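Local coordinates for kelch domain-containing protein (Colletotrichum graminicola M1.001, PDB 5C86), which probably oxidises alcohols to aldehydes with a single copper ion, as a fungal alcohol oxidase related to galactose oxidase and glyoxal oxidase, here without its metal, at residues Pro16-Glu24 against Arg417-Val425; Asp79-Thr87 against Lys94-Lys102. All blocks are in the same frame, centred on the assembly; numbering follows the deposited sequence. Where two conformers were deposited one is given.

How the contacts relate
From the N terminus, the chain enters contact 1 at Pro16-Glu24, the first strand of a propeller sheet that continues through strands 28-31, 47-52 and 63-66, its other side taken by strand 412-422. It then makes contact 2, where Asp79-Thr87 and Lys94-Lys102 close a hairpin of the next four-stranded sheet. Some three hundred residues later, Arg417-Val425, within the galactose oxidase-like Early set domain, completes contact 1, so contact 2 is nested within the long loop that contact 1 closes. The two touch at one corner: Phe100 packs against Pro23, and in one of two Glu24 conformers OE2 makes a 2.8 Å salt bridge with Lys101 NZ. Contact 1 joins C-terminal domain to propeller; contact 2 lies within one blade.

Contact 1 (Pro16-Glu24 against Arg417-Val425); sequences PVAVALVPE and RVSATTHTV
Ala20 and Ala420 face each other at the apolar centre, their CB atoms 3.8 Å apart, and the small methyls let the two backbones come close at this non-hydrogen-bonded antiparallel pair. On the other face of the sheet Val19 and Thr421 lie side by side, methyl CG2 against methyl CG2, as suits beta-branched residues in extended chain. Toward one end Val418 CG1, carried away from its own backbone N by a chi1 of 171°, rests 3.4 Å from Leu21 O and also meets Leu21 CB and the ring of Pro23.

Outward from these groups the backbone is paired by Val19 N to Thr421 O (3.0 Å), Thr421 N to Val19 O (2.8 Å) and a nearly straight bond from Leu21 N to Ser419 O. At the other end the edge turns polar. Thr422 OG1 donates to Val17 O across 2.8 Å, standing above the carbonyl plane, and itself accepts from His423 ND1 at 2.9 Å, roughly in the ring plane. A water bridges Val17 O and His423 N, while Val17 CG1 meets His423 CE1 obliquely.

His423 is a copper ligand in a metal-bound structure of this protein, alongside Tyr120 and His335. The bond from ND1 to Thr422 helps set the ring's rotation and probably leaves NE2 to meet copper. Thr422 is thus a second-shell partner of His423, itself braced by Val17 O just ahead of the propeller strand.

Contact 2 (Asp79-Thr87 against Lys94-Lys102); sequences DADGRIIVT and KTSVLDFKK
Arg83 reaches Val97 and Asp99 because its chi1 of -62° sets CG beside its own backbone N and a bend at chi3 (-52°) folds the guanidinium back over the neighbouring strand. Val97 answers with CG2 anti to its backbone N: this methyl touches Arg83 CB at 3.6 Å and lies over one guanidinium face, offset toward the rim. The aliphatic part of Arg83 crosses Asp99, CG to CB 3.8 Å, with guanidinium and carboxylate planes almost perpendicular.

The charge is met instead by Asp79, whose OD2 takes both Arg83 NE (2.8 Å) and NH2 in the guanidinium plane. OD1 accepts the backbone N of Asp81 and of Arg83 from opposite faces of the carboxylate, so one aspartate binds both the turn and the arginine.

Farther along, Ile85 CG1 packs on Val97 CG2 at 3.9 Å and its CG2 on the methyl of Thr95, beta-branched residues fitting the extended strands. Backbone bonds pair Ile84 with Leu98 and Val86 with Ser96, including Val86 N to Ser96 O at 2.9 Å.

Gly82, at a positive phi that suits glycine, offers its O to the edge of Phe100, 3.6 Å from CD1. A water donates to both Gly82 O and Leu98 O, bridging the two segments just beyond the last direct bond, Ile84 N to Leu98 O. Asp79 thus ties the turn ahead of strand 84-87 to Arg83, whose guanidinium, oriented by Asp79 at its edge, packs with its aliphatic stem on Val97 and Asp99.

Contact 1 (Pro16-Glu24 against Arg417-Val425)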
loop_
_atom_site.group_PDB
_atom_site.type_symbol
_atom_site.label_atom_id
_atom_site.label_comp_id
_atom_site.label_asym_id
_atom_site.label_seq_id
_atom_site.Cartn_x
_atom_site.Cartn_y
_atom_site.Cartn_z
ATOM N N PRO A 16 -13.403 4.015 7.424
ATOM C CA PRO A 16 -11.940 3.801 7.324
ATOM C C PRO A 16 -11.473 3.928 5.878
ATOM O O PRO A 16 -11.197 2.911 5.196
ATOM C CB PRO A 16 -11.751 2.431 7.923
ATOM C CG PRO A 16 -13.005 1.723 7.659
ATOM C CD PRO A 16 -14.131 2.790 7.733
ATOM N N VAL A 17 -11.434 5.169 5.430
ATOM C CA VAL A 17 -11.118 5.503 4.066
ATOM C C VAL A 17 -9.582 5.482 3.834
ATOM O O VAL A 17 -9.120 5.378 2.682
ATOM C CB VAL A 17 -11.729 6.885 3.700
ATOM C CG1 VAL A 17 -11.296 7.391 2.346
ATOM C CG2 VAL A 17 -13.261 6.733 3.797
ATOM N N ALA A 18 -8.843 5.670 4.878
ATOM C CA ALA A 18 -7.384 5.614 4.856
ATOM C C ALA A 18 -7.038 4.730 6.025
ATOM O O ALA A 18 -7.591 4.882 7.138
ATOM C CB ALA A 18 -6.776 6.960 4.957
ATOM N N VAL A 19 -6.040 3.843 5.852
ATOM C CA VAL A 19 -5.608 2.957 6.913
ATOM C C VAL A 19 -4.109 2.798 6.890
ATOM O O VAL A 19 -3.504 2.905 5.809
ATOM C CB VAL A 19 -6.246 1.590 6.885
ATOM C CG1 VAL A 19 -7.781 1.676 6.926
ATOM C CG2 VAL A 19 -5.824 0.761 5.673
ATOM N N ALA A 20 -3.519 2.545 8.066
ATOM C CA ALA A 20 -2.054 2.372 8.175
ATOM C C ALA A 20 -1.769 1.329 9.197
ATOM O O ALA A 20 -2.445 1.285 10.251
ATOM C CB ALA A 20 -1.362 3.626 8.576
ATOM N N LEU A 21 -0.780 0.485 8.941
ATOM C CA LEU A 21 -0.361 -0.507 9.955
ATOM C C LEU A 21 0.674 0.151 10.808
ATOM O O LEU A 21 1.633 0.720 10.321
ATOM C CB LEU A 21 0.216 -1.762 9.279
ATOM C CG LEU A 21 0.602 -2.852 10.260
ATOM C CD1 LEU A 21 -0.608 -3.504 10.779
ATOM C CD2 LEU A 21 1.420 -3.883 9.547
ATOM N N VAL A 22 0.478 0.130 12.140
ATOM C CA VAL A 22 1.395 0.791 13.042
ATOM C C VAL A 22 2.642 -0.139 13.283
ATOM O O VAL A 22 2.488 -1.289 13.700
ATOM C CB VAL A 22 0.680 1.061 14.368
ATOM C CG1 VAL A 22 1.631 1.712 15.337
ATOM C CG2 VAL A 22 -0.596 1.935 14.139
ATOM N N PRO A 23 3.818 0.380 13.000
ATOM C CA PRO A 23 4.990 -0.464 13.306
ATOM C C PRO A 23 5.069 -0.935 14.739
ATOM O O PRO A 23 4.594 -0.276 15.651
ATOM C CB PRO A 23 6.148 0.432 12.982
ATOM C CG PRO A 23 5.689 1.394 11.966
ATOM C CD PRO A 23 4.231 1.613 12.369
ATOM N N GLU A 24 5.610 -2.144 14.919
ATOM C CA GLU A 24 5.953 -2.773 16.208
ATOM C C GLU A 24 4.747 -3.330 16.888
ATOM O O GLU A 24 4.740 -4.485 17.271
ATOM C CB GLU A 24 6.723 -1.848 17.177
ATOM C CG GLU A 24 8.186 -1.789 16.903
ATOM C CD GLU A 24 8.905 -0.816 17.797
ATOM O OE1 GLU A 24 8.353 -0.399 18.871
ATOM O OE2 GLU A 24 9.992 -0.419 17.336
ATOM N N ARG A 417 7.231 -4.828 3.407
ATOM C CA ARG A 417 7.316 -3.507 3.945
ATOM C C ARG A 417 6.000 -3.010 4.555
ATOM O O ARG A 417 4.910 -3.196 3.940
ATOM C CB ARG A 417 7.785 -2.559 2.878
ATOM C CG ARG A 417 8.370 -1.234 3.410
ATOM C CD ARG A 417 9.191 -0.470 2.360
ATOM N NE ARG A 417 9.648 0.823 2.820
ATOM C CZ ARG A 417 8.842 1.859 3.019
ATOM N NH1 ARG A 417 7.613 1.830 2.637
ATOM N NH2 ARG A 417 9.295 2.973 3.553
ATOM N N VAL A 418 6.071 -2.433 5.754
ATOM C CA VAL A 418 4.872 -1.938 6.435
ATOM C C VAL A 418 4.290 -0.784 5.650
ATOM O O VAL A 418 5.007 0.072 5.118
ATOM C CB VAL A 418 5.242 -1.529 7.882
ATOM C CG1 VAL A 418 4.150 -0.817 8.609
ATOM C CG2 VAL A 418 5.784 -2.721 8.677
ATOM N N SER A 419 2.963 -0.755 5.573
ATOM C CA SER A 419 2.325 0.141 4.609
ATOM C C SER A 419 1.021 0.770 5.101
ATOM O O SER A 419 0.645 0.620 6.236
ATOM C CB SER A 419 2.165 -0.563 3.225
ATOM O OG SER A 419 1.195 -1.569 3.334
ATOM N N ALA A 420 0.457 1.535 4.174
ATOM C CA ALA A 420 -0.711 2.366 4.417
ATOM C C ALA A 420 -1.365 2.542 3.072
ATOM O O ALA A 420 -0.727 2.509 2.027
ATOM C CB ALA A 420 -0.324 3.715 4.969
ATOM N N THR A 421 -2.690 2.773 3.103
ATOM C CA THR A 421 -3.392 2.921 1.829
ATOM C C THR A 421 -4.603 3.810 1.924
ATOM O O THR A 421 -5.268 3.874 2.942
ATOM C CB THR A 421 -3.873 1.530 1.268
ATOM O OG1 THR A 421 -4.228 1.640 -0.126
ATOM C CG2 THR A 421 -5.028 0.861 1.989
ATOM N N THR A 422 -4.907 4.473 0.819
ATOM C CA THR A 422 -6.156 5.195 0.637
ATOM C C THR A 422 -6.365 5.325 -0.843
ATOM O O THR A 422 -5.397 5.488 -1.586
ATOM C CB THR A 422 -6.097 6.579 1.358
ATOM O OG1 THR A 422 -7.411 7.131 1.276
ATOM C CG2 THR A 422 -5.157 7.529 0.767
ATOM N N HIS A 423 -7.601 5.297 -1.296
ATOM C CA HIS A 423 -7.919 5.585 -2.683
ATOM C C HIS A 423 -7.204 4.713 -3.711
ATOM O O HIS A 423 -6.972 5.167 -4.818
ATOM C CB HIS A 423 -7.619 7.089 -3.021
ATOM C CG HIS A 423 -8.556 8.052 -2.408
ATOM N ND1 HIS A 423 -8.565 8.350 -1.062
ATOM C CD2 HIS A 423 -9.631 8.698 -2.947
ATOM C CE1 HIS A 423 -9.607 9.144 -0.805
ATOM N NE2 HIS A 423 -10.229 9.388 -1.930
ATOM N N THR A 424 -6.988 3.462 -3.334
ATOM C CA THR A 424 -6.331 2.426 -4.151
ATOM C C THR A 424 -4.831 2.565 -4.173
ATOM O O THR A 424 -4.187 1.692 -4.787
ATOM C CB THR A 424 -6.840 2.279 -5.662
ATOM O OG1 THR A 424 -6.255 3.302 -6.485
ATOM C CG2 THR A 424 -8.335 2.300 -5.730
ATOM N N VAL A 425 -4.243 3.583 -3.512
ATOM C CA VAL A 425 -2.829 3.887 -3.649
ATOM C C VAL A 425 -2.106 3.324 -2.422
ATOM O O VAL A 425 -2.452 3.652 -1.282
ATOM C CB VAL A 425 -2.528 5.374 -3.809
ATOM C CG1 VAL A 425 -1.029 5.610 -3.828
ATOM C CG2 VAL A 425 -3.274 5.922 -5.018
HETATM O O HOH W 1 -9.810 4.500 0.153
#

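Contact 2 (Asp79-Thr87 against Lys94-Lys102)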
loop_
_atom_site.group_PDB
_atom_site.type_symbol
_atom_site.label_atom_id
_atom_site.label_comp_id
_atom_site.label_asym_id
_atom_site.label_seq_id
_atom_site.Cartn_x
_atom_site.Cartn_y
_atom_site.Cartn_z
ATOM N N ASP A 79 8.302 6.688 6.392
ATOM C CA ASP A 79 9.681 7.030 6.206
ATOM C C ASP A 79 10.634 5.980 6.828
ATOM O O ASP A 79 10.205 4.948 7.310
ATOM C CB ASP A 79 9.992 8.474 6.755
ATOM C CG ASP A 79 10.144 8.560 8.234
ATOM O OD1 ASP A 79 9.964 7.602 9.039
ATOM O OD2 ASP A 79 10.388 9.769 8.659
ATOM N N ALA A 80 11.940 6.290 6.754
ATOM C CA ALA A 80 12.966 5.337 7.229
ATOM C C ALA A 80 12.803 4.909 8.679
ATOM O O ALA A 80 13.230 3.794 9.065
ATOM C CB ALA A 80 14.310 5.899 6.986
ATOM N N ASP A 81 12.205 5.747 9.547
ATOM C CA ASP A 81 11.974 5.417 10.920
ATOM C C ASP A 81 10.594 4.984 11.288
ATOM O O ASP A 81 10.243 4.886 12.435
ATOM C CB ASP A 81 12.473 6.573 11.829
ATOM C CG ASP A 81 13.957 6.836 11.648
ATOM O OD1 ASP A 81 14.785 5.885 11.811
ATOM O OD2 ASP A 81 14.291 7.948 11.231
ATOM N N GLY A 82 9.771 4.652 10.285
ATOM C CA GLY A 82 8.414 4.253 10.529
ATOM C C GLY A 82 7.411 5.348 10.818
ATOM O O GLY A 82 6.333 5.028 11.283
ATOM N N ARG A 83 7.828 6.614 10.605
ATOM C CA ARG A 83 6.872 7.681 10.774
ATOM C C ARG A 83 5.961 7.703 9.570
ATOM O O ARG A 83 6.433 7.460 8.450
ATOM C CB ARG A 83 7.639 9.013 10.878
ATOM C CG ARG A 83 8.553 9.024 12.093
ATOM C CD ARG A 83 9.083 10.425 12.329
ATOM N NE ARG A 83 9.658 10.961 11.137
ATOM C CZ ARG A 83 9.881 12.252 10.857
ATOM N NH1 ARG A 83 9.669 13.207 11.785
ATOM N NH2 ARG A 83 10.410 12.575 9.709
ATOM N N ILE A 84 4.677 7.943 9.828
ATOM C CA ILE A 84 3.659 8.062 8.752
ATOM C C ILE A 84 3.544 9.520 8.345
ATOM O O ILE A 84 3.167 10.363 9.166
ATOM C CB ILE A 84 2.314 7.516 9.199
ATOM C CG1 ILE A 84 2.411 6.117 9.772
ATOM C CG2 ILE A 84 1.342 7.619 8.028
ATOM C CD1 ILE A 84 1.234 5.696 10.525
ATOM N N ILE A 85 3.969 9.797 7.151
ATOM C CA ILE A 85 3.955 11.146 6.589
ATOM C C ILE A 85 2.784 11.301 5.646
ATOM O O ILE A 85 2.709 10.594 4.621
ATOM C CB ILE A 85 5.271 11.473 5.935
ATOM C CG1 ILE A 85 6.461 11.469 6.982
ATOM C CG2 ILE A 85 5.222 12.854 5.230
ATOM C CD1 ILE A 85 7.843 11.748 6.428
ATOM N N VAL A 86 1.838 12.216 5.943
ATOM C CA VAL A 86 0.637 12.418 5.197
ATOM C C VAL A 86 0.636 13.832 4.609
ATOM O O VAL A 86 0.832 14.797 5.343
ATOM C CB VAL A 86 -0.573 12.131 6.076
ATOM C CG1 VAL A 86 -1.863 12.351 5.378
ATOM C CG2 VAL A 86 -0.562 10.718 6.651
ATOM N N THR A 87 0.377 13.946 3.329
ATOM C CA THR A 87 0.528 15.193 2.580
ATOM C C THR A 87 -0.781 15.587 1.962
ATOM O O THR A 87 -1.446 14.818 1.277
ATOM C CB THR A 87 1.565 15.089 1.494
ATOM O OG1 THR A 87 1.472 13.822 0.747
ATOM C CG2 THR A 87 2.923 15.166 2.059
ATOM N N LYS A 94 -0.617 21.088 3.426
ATOM C CA LYS A 94 -0.054 20.633 4.734
ATOM C C LYS A 94 0.688 19.293 4.636
ATOM O O LYS A 94 0.384 18.418 3.797
ATOM C CB LYS A 94 -1.096 20.578 5.815
ATOM C CG LYS A 94 -1.665 22.028 6.007
ATOM C CD LYS A 94 -2.240 22.284 7.327
ATOM C CE LYS A 94 -2.218 23.797 7.602
ATOM N NZ LYS A 94 -3.096 23.997 8.745
ATOM N N THR A 95 1.717 19.179 5.429
ATOM C CA THR A 95 2.442 17.878 5.679
ATOM C C THR A 95 2.318 17.608 7.181
ATOM O O THR A 95 2.631 18.497 8.008
ATOM C CB THR A 95 3.883 17.953 5.262
ATOM O OG1 THR A 95 4.013 18.299 3.889
ATOM C CG2 THR A 95 4.530 16.572 5.379
ATOM N N SER A 96 1.785 16.473 7.581
ATOM C CA SER A 96 1.746 16.036 8.920
ATOM C C SER A 96 2.481 14.705 9.151
ATOM O O SER A 96 2.597 13.922 8.191
ATOM C CB SER A 96 0.409 15.830 9.366
ATOM O OG SER A 96 -0.416 17.008 9.264
ATOM N N VAL A 97 2.870 14.437 10.397
ATOM C CA VAL A 97 3.644 13.242 10.734
ATOM C C VAL A 97 3.093 12.626 11.994
ATOM O O VAL A 97 2.753 13.325 12.963
ATOM C CB VAL A 97 5.147 13.464 10.654
ATOM C CG1 VAL A 97 5.668 14.426 11.720
ATOM C CG2 VAL A 97 5.877 12.124 10.778
ATOM N N LEU A 98 2.909 11.295 12.023
ATOM C CA LEU A 98 2.687 10.568 13.199
ATOM C C LEU A 98 3.878 9.664 13.430
ATOM O O LEU A 98 4.125 8.703 12.615
ATOM C CB LEU A 98 1.387 9.777 13.216
ATOM C CG LEU A 98 1.123 8.912 14.425
ATOM C CD1 LEU A 98 0.952 9.753 15.689
ATOM C CD2 LEU A 98 -0.117 8.072 14.291
ATOM N N ASP A 99 4.534 9.837 14.571
ATOM C CA ASP A 99 5.698 9.012 14.967
ATOM C C ASP A 99 5.226 8.082 16.054
ATOM O O ASP A 99 4.941 8.513 17.213
ATOM C CB ASP A 99 6.865 9.881 15.406
ATOM C CG ASP A 99 8.104 9.066 15.892
ATOM O OD1 ASP A 99 8.099 7.815 15.916
ATOM O OD2 ASP A 99 9.095 9.764 16.204
ATOM N N PHE A 100 5.096 6.801 15.740
ATOM C CA PHE A 100 4.434 5.861 16.647
ATOM C C PHE A 100 5.229 5.776 17.980
ATOM O O PHE A 100 4.664 5.398 18.984
ATOM C CB PHE A 100 4.310 4.455 16.004
ATOM C CG PHE A 100 5.623 3.769 15.816
ATOM C CD1 PHE A 100 6.471 4.079 14.760
ATOM C CD2 PHE A 100 6.046 2.820 16.717
ATOM C CE1 PHE A 100 7.723 3.508 14.629
ATOM C CE2 PHE A 100 7.260 2.178 16.554
ATOM C CZ PHE A 100 8.118 2.536 15.523
ATOM N N LYS A 101 6.506 6.121 17.941
ATOM C CA LYS A 101 7.359 6.049 19.134
ATOM C C LYS A 101 6.841 7.017 20.198
ATOM O O LYS A 101 7.016 6.735 21.394
ATOM C CB LYS A 101 8.849 6.344 18.810
ATOM C CG LYS A 101 9.579 5.146 18.176
ATOM C CD LYS A 101 9.420 3.775 18.944
ATOM C CE LYS A 101 10.459 2.700 18.512
ATOM N NZ LYS A 101 10.549 1.453 19.370
ATOM N N LYS A 102 6.210 8.105 19.759
ATOM C CA LYS A 102 5.595 9.080 20.677
ATOM C C LYS A 102 4.222 8.669 21.188
ATOM O O LYS A 102 3.655 9.403 22.002
ATOM C CB LYS A 102 5.609 10.454 20.039
ATOM C CG LYS A 102 7.025 10.867 19.625
ATOM C CD LYS A 102 7.097 12.306 19.122
ATOM C CE LYS A 102 8.395 12.626 18.398
ATOM N NZ LYS A 102 9.533 12.747 19.330
HETATM O O HOH W 2 10.252 6.442 14.831
HETATM O O HOH W 3 4.382 5.993 13.016
#